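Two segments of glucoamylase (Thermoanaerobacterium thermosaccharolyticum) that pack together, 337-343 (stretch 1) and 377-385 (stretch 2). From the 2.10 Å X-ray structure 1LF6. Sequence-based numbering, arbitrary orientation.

Stretch 1 337-343: YHLVWSR
Stretch 2, residues 377-385: MIPQNTWIS

The two segments run antiparallel, and the register is fixed by three CA pairs: Leu339 CA to Trp383 CA at 5.1 Å, Val340 CA to Thr382 CA at 5.3 Å and Trp341 CA to Asn381 CA at 4.8 Å. A single antiparallel bridge, Val340 with Thr382, joins them. The contact buries 479 Å² with both sides summed.

Stretch 1 begins at Tyr337 (phi/psi -82/0, chi1 m), which makes no contact with the other segment. His338 follows at -92/27 with chi1 m; its CA-to-CB bond points sideways and the imidazole leads away, so the backbone makes the link. Water 1 donates to His338 O at 3.0 Å and accepts from Ile384 N at 2.6 Å, bridging the two segments just beyond the direct pair.

At Leu339 the backbone extends (-110/168). With chi1 m and chi2 t, Leu339 CD2 lies over one face of the Trp383 indole, 4.1 Å from Trp383 CE3. Trp383 (-74/165, chi1 m, chi2 86°) has its CA-to-CB bond directed away from stretch 1, yet its ring still offers this apolar surface.

Val340 (-107/121) carries the bridge. Val340 N donates to Thr382 O at 2.8 Å with an angle of 173° at the hydrogen, nearly linear; the return bond, Thr382 N to Val340 O, is 3.1 Å at 158°. Val340 O also receives a CA-H...O contact from Asn381 CA at 3.4 Å, with 122° at the hydrogen, and a hydrogen bond from water 2 at 2.9 Å. That water lies 3.0 Å from Thr382 OG1, tying the carbonyl to the threonine side chain (Thr382 -139/161, chi1 p). The valine, chi1 t, places Val340 CG2 4.0 Å from Ile384 CG2, a methyl-to-methyl contact in which Ile384 (-60/-23) adopts chi1 p and chi2 t.

Trp341 (-111/130, chi1 m, chi2 -93°) occupies the N-cap position. Its CA-to-CB bond points sideways, but the indole comes nearer to stretch 2. Asn381 (-162/167, chi1 p) points its CA-to-CB bond toward stretch 1, setting Asn381 CB 3.7 Å from the centroid of the Trp341 five-membered ring and only 8° off the ring normal. This is a CH-pi contact over the face, where a slightly polarised C-H meets the electron-rich indole. Gln380 (-37/-50, chi1 and chi2 t) brings its backbone oxygen obliquely to the same ring, with Gln380 O 3.4 Å from Trp341 CD1.

The helix starts at Ser342 (-54/-41, chi1 t), whose CA-to-CB bond points toward stretch 2 and packs Ser342 CB against Ile378 CG2 at 3.6 Å; Ile378 is at -101/113 with chi1 and chi2 both m. Ser342 N donates to water 3 at 3.0 Å, and the water donates to Pro379 O at 2.8 Å, so solvent relays the first helical amide to stretch 2. Arg343 (-62/-58) continues the helix without touching the other segment.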

# COMPACT_ATOMS: atom_id res chain seq x y z
N TYR A 337 1.64 -6.18 4.36
CA TYR A 337 1.34 -5.68 3.02
C TYR A 337 2.60 -5.31 2.23
O TYR A 337 2.52 -4.86 1.09
CB TYR A 337 0.40 -4.47 3.09
CG TYR A 337 -1.03 -4.82 3.40
CD1 TYR A 337 -1.40 -5.29 4.67
CD2 TYR A 337 -2.02 -4.72 2.42
CE1 TYR A 337 -2.71 -5.66 4.94
CE2 TYR A 337 -3.34 -5.09 2.69
CZ TYR A 337 -3.68 -5.55 3.96
OH TYR A 337 -4.97 -5.92 4.23
N HIS A 338 3.77 -5.50 2.85
CA HIS A 338 5.03 -5.19 2.18
C HIS A 338 5.55 -6.43 1.48
O HIS A 338 6.75 -6.60 1.29
CB HIS A 338 6.07 -4.68 3.18
CG HIS A 338 5.69 -3.39 3.84
ND1 HIS A 338 4.72 -3.31 4.82
CD2 HIS A 338 6.13 -2.13 3.65
CE1 HIS A 338 4.57 -2.06 5.20
NE2 HIS A 338 5.42 -1.31 4.50
N LEU A 339 4.63 -7.31 1.10
CA LEU A 339 4.97 -8.54 0.41
C LEU A 339 4.48 -8.42 -1.03
O LEU A 339 3.73 -7.50 -1.36
CB LEU A 339 4.31 -9.74 1.10
CG LEU A 339 4.80 -10.01 2.52
CD1 LEU A 339 3.92 -11.05 3.20
CD2 LEU A 339 6.25 -10.47 2.46
N VAL A 340 4.92 -9.34 -1.87
CA VAL A 340 4.53 -9.34 -3.27
C VAL A 340 3.54 -10.46 -3.54
O VAL A 340 3.84 -11.63 -3.31
CB VAL A 340 5.77 -9.54 -4.20
CG1 VAL A 340 5.34 -9.45 -5.67
CG2 VAL A 340 6.83 -8.49 -3.91
N TRP A 341 2.36 -10.09 -4.02
CA TRP A 341 1.32 -11.05 -4.37
C TRP A 341 1.16 -11.03 -5.88
O TRP A 341 1.02 -9.97 -6.49
CB TRP A 341 -0.02 -10.68 -3.75
CG TRP A 341 -0.25 -11.13 -2.34
CD1 TRP A 341 -0.86 -12.29 -1.93
CD2 TRP A 341 0.06 -10.40 -1.15
NE1 TRP A 341 -0.97 -12.31 -0.56
CE2 TRP A 341 -0.41 -11.17 -0.05
CE3 TRP A 341 0.68 -9.17 -0.89
CZ2 TRP A 341 -0.28 -10.74 1.28
CZ3 TRP A 341 0.81 -8.74 0.43
CH2 TRP A 341 0.33 -9.53 1.50
N SER A 342 1.19 -12.21 -6.48
CA SER A 342 1.03 -12.34 -7.91
C SER A 342 -0.26 -11.65 -8.37
O SER A 342 -0.29 -10.99 -9.41
CB SER A 342 0.99 -13.83 -8.26
OG SER A 342 0.56 -14.04 -9.59
N ARG A 343 -1.32 -11.81 -7.58
CA ARG A 343 -2.62 -11.23 -7.90
C ARG A 343 -2.53 -9.70 -7.95
O ARG A 343 -2.83 -9.09 -8.98
CB ARG A 343 -3.67 -11.67 -6.86
CG ARG A 343 -5.04 -10.99 -6.99
CD ARG A 343 -6.04 -11.52 -5.96
NE ARG A 343 -5.41 -11.71 -4.65
CZ ARG A 343 -5.04 -12.89 -4.16
NH1 ARG A 343 -5.23 -14.00 -4.86
NH2 ARG A 343 -4.46 -12.95 -2.97
N MET A 377 6.61 -22.63 -9.33
CA MET A 377 5.22 -22.26 -9.13
C MET A 377 5.16 -20.93 -8.39
O MET A 377 6.20 -20.39 -8.00
CB MET A 377 4.50 -23.38 -8.36
CG MET A 377 3.76 -22.95 -7.12
SD MET A 377 4.81 -22.70 -5.68
CE MET A 377 3.69 -23.30 -4.43
N ILE A 378 3.96 -20.38 -8.22
CA ILE A 378 3.82 -19.11 -7.51
C ILE A 378 3.35 -19.33 -6.07
O ILE A 378 2.23 -19.78 -5.84
CB ILE A 378 2.79 -18.18 -8.21
CG1 ILE A 378 3.26 -17.83 -9.63
CG2 ILE A 378 2.59 -16.91 -7.38
CD1 ILE A 378 4.53 -17.00 -9.67
N PRO A 379 4.21 -19.03 -5.09
CA PRO A 379 3.79 -19.22 -3.69
C PRO A 379 2.74 -18.16 -3.30
O PRO A 379 2.62 -17.14 -3.98
CB PRO A 379 5.09 -19.09 -2.91
CG PRO A 379 5.92 -18.18 -3.77
CD PRO A 379 5.62 -18.63 -5.18
N GLN A 380 1.98 -18.42 -2.24
CA GLN A 380 0.94 -17.49 -1.79
C GLN A 380 1.42 -16.06 -1.98
O GLN A 380 0.72 -15.23 -2.56
CB GLN A 380 0.57 -17.73 -0.32
CG GLN A 380 -0.52 -16.79 0.18
CD GLN A 380 -1.12 -17.21 1.52
OE1 GLN A 380 -1.93 -16.51 2.09
NE2 GLN A 380 -0.72 -18.34 2.02
N ASN A 381 2.62 -15.78 -1.48
CA ASN A 381 3.24 -14.48 -1.61
C ASN A 381 4.73 -14.64 -1.34
O ASN A 381 5.18 -15.68 -0.86
CB ASN A 381 2.61 -13.45 -0.65
CG ASN A 381 2.57 -13.93 0.79
OD1 ASN A 381 1.70 -13.53 1.57
ND2 ASN A 381 3.51 -14.77 1.17
N THR A 382 5.51 -13.61 -1.68
CA THR A 382 6.95 -13.66 -1.48
C THR A 382 7.47 -12.34 -0.96
O THR A 382 6.80 -11.30 -1.08
CB THR A 382 7.69 -13.92 -2.80
OG1 THR A 382 7.34 -12.89 -3.73
CG2 THR A 382 7.32 -15.27 -3.39
N TRP A 383 8.67 -12.37 -0.38
CA TRP A 383 9.30 -11.15 0.09
C TRP A 383 9.74 -10.50 -1.22
O TRP A 383 9.77 -11.16 -2.26
CB TRP A 383 10.54 -11.45 0.93
CG TRP A 383 10.26 -12.24 2.15
CD1 TRP A 383 10.19 -13.59 2.25
CD2 TRP A 383 10.04 -11.72 3.46
NE1 TRP A 383 9.94 -13.96 3.56
CE2 TRP A 383 9.85 -12.82 4.32
CE3 TRP A 383 10.00 -10.42 4.00
CZ2 TRP A 383 9.60 -12.67 5.69
CZ3 TRP A 383 9.75 -10.27 5.36
CH2 TRP A 383 9.56 -11.40 6.19
N ILE A 384 10.09 -9.22 -1.18
CA ILE A 384 10.52 -8.55 -2.39
C ILE A 384 11.76 -9.22 -3.00
O ILE A 384 12.00 -9.11 -4.20
CB ILE A 384 10.80 -7.06 -2.14
CG1 ILE A 384 11.75 -6.88 -0.94
CG2 ILE A 384 9.49 -6.33 -1.87
CD1 ILE A 384 12.05 -5.43 -0.62
N SER A 385 12.52 -9.93 -2.17
CA SER A 385 13.71 -10.63 -2.63
C SER A 385 13.32 -11.77 -3.58
O SER A 385 14.14 -12.24 -4.36
CB SER A 385 14.47 -11.23 -1.44
OG SER A 385 13.70 -12.26 -0.83
O HOH W 1 9.30 -8.26 1.09
O HOH W 2 4.89 -13.16 -5.49
O HOH W 3 2.42 -14.59 -5.12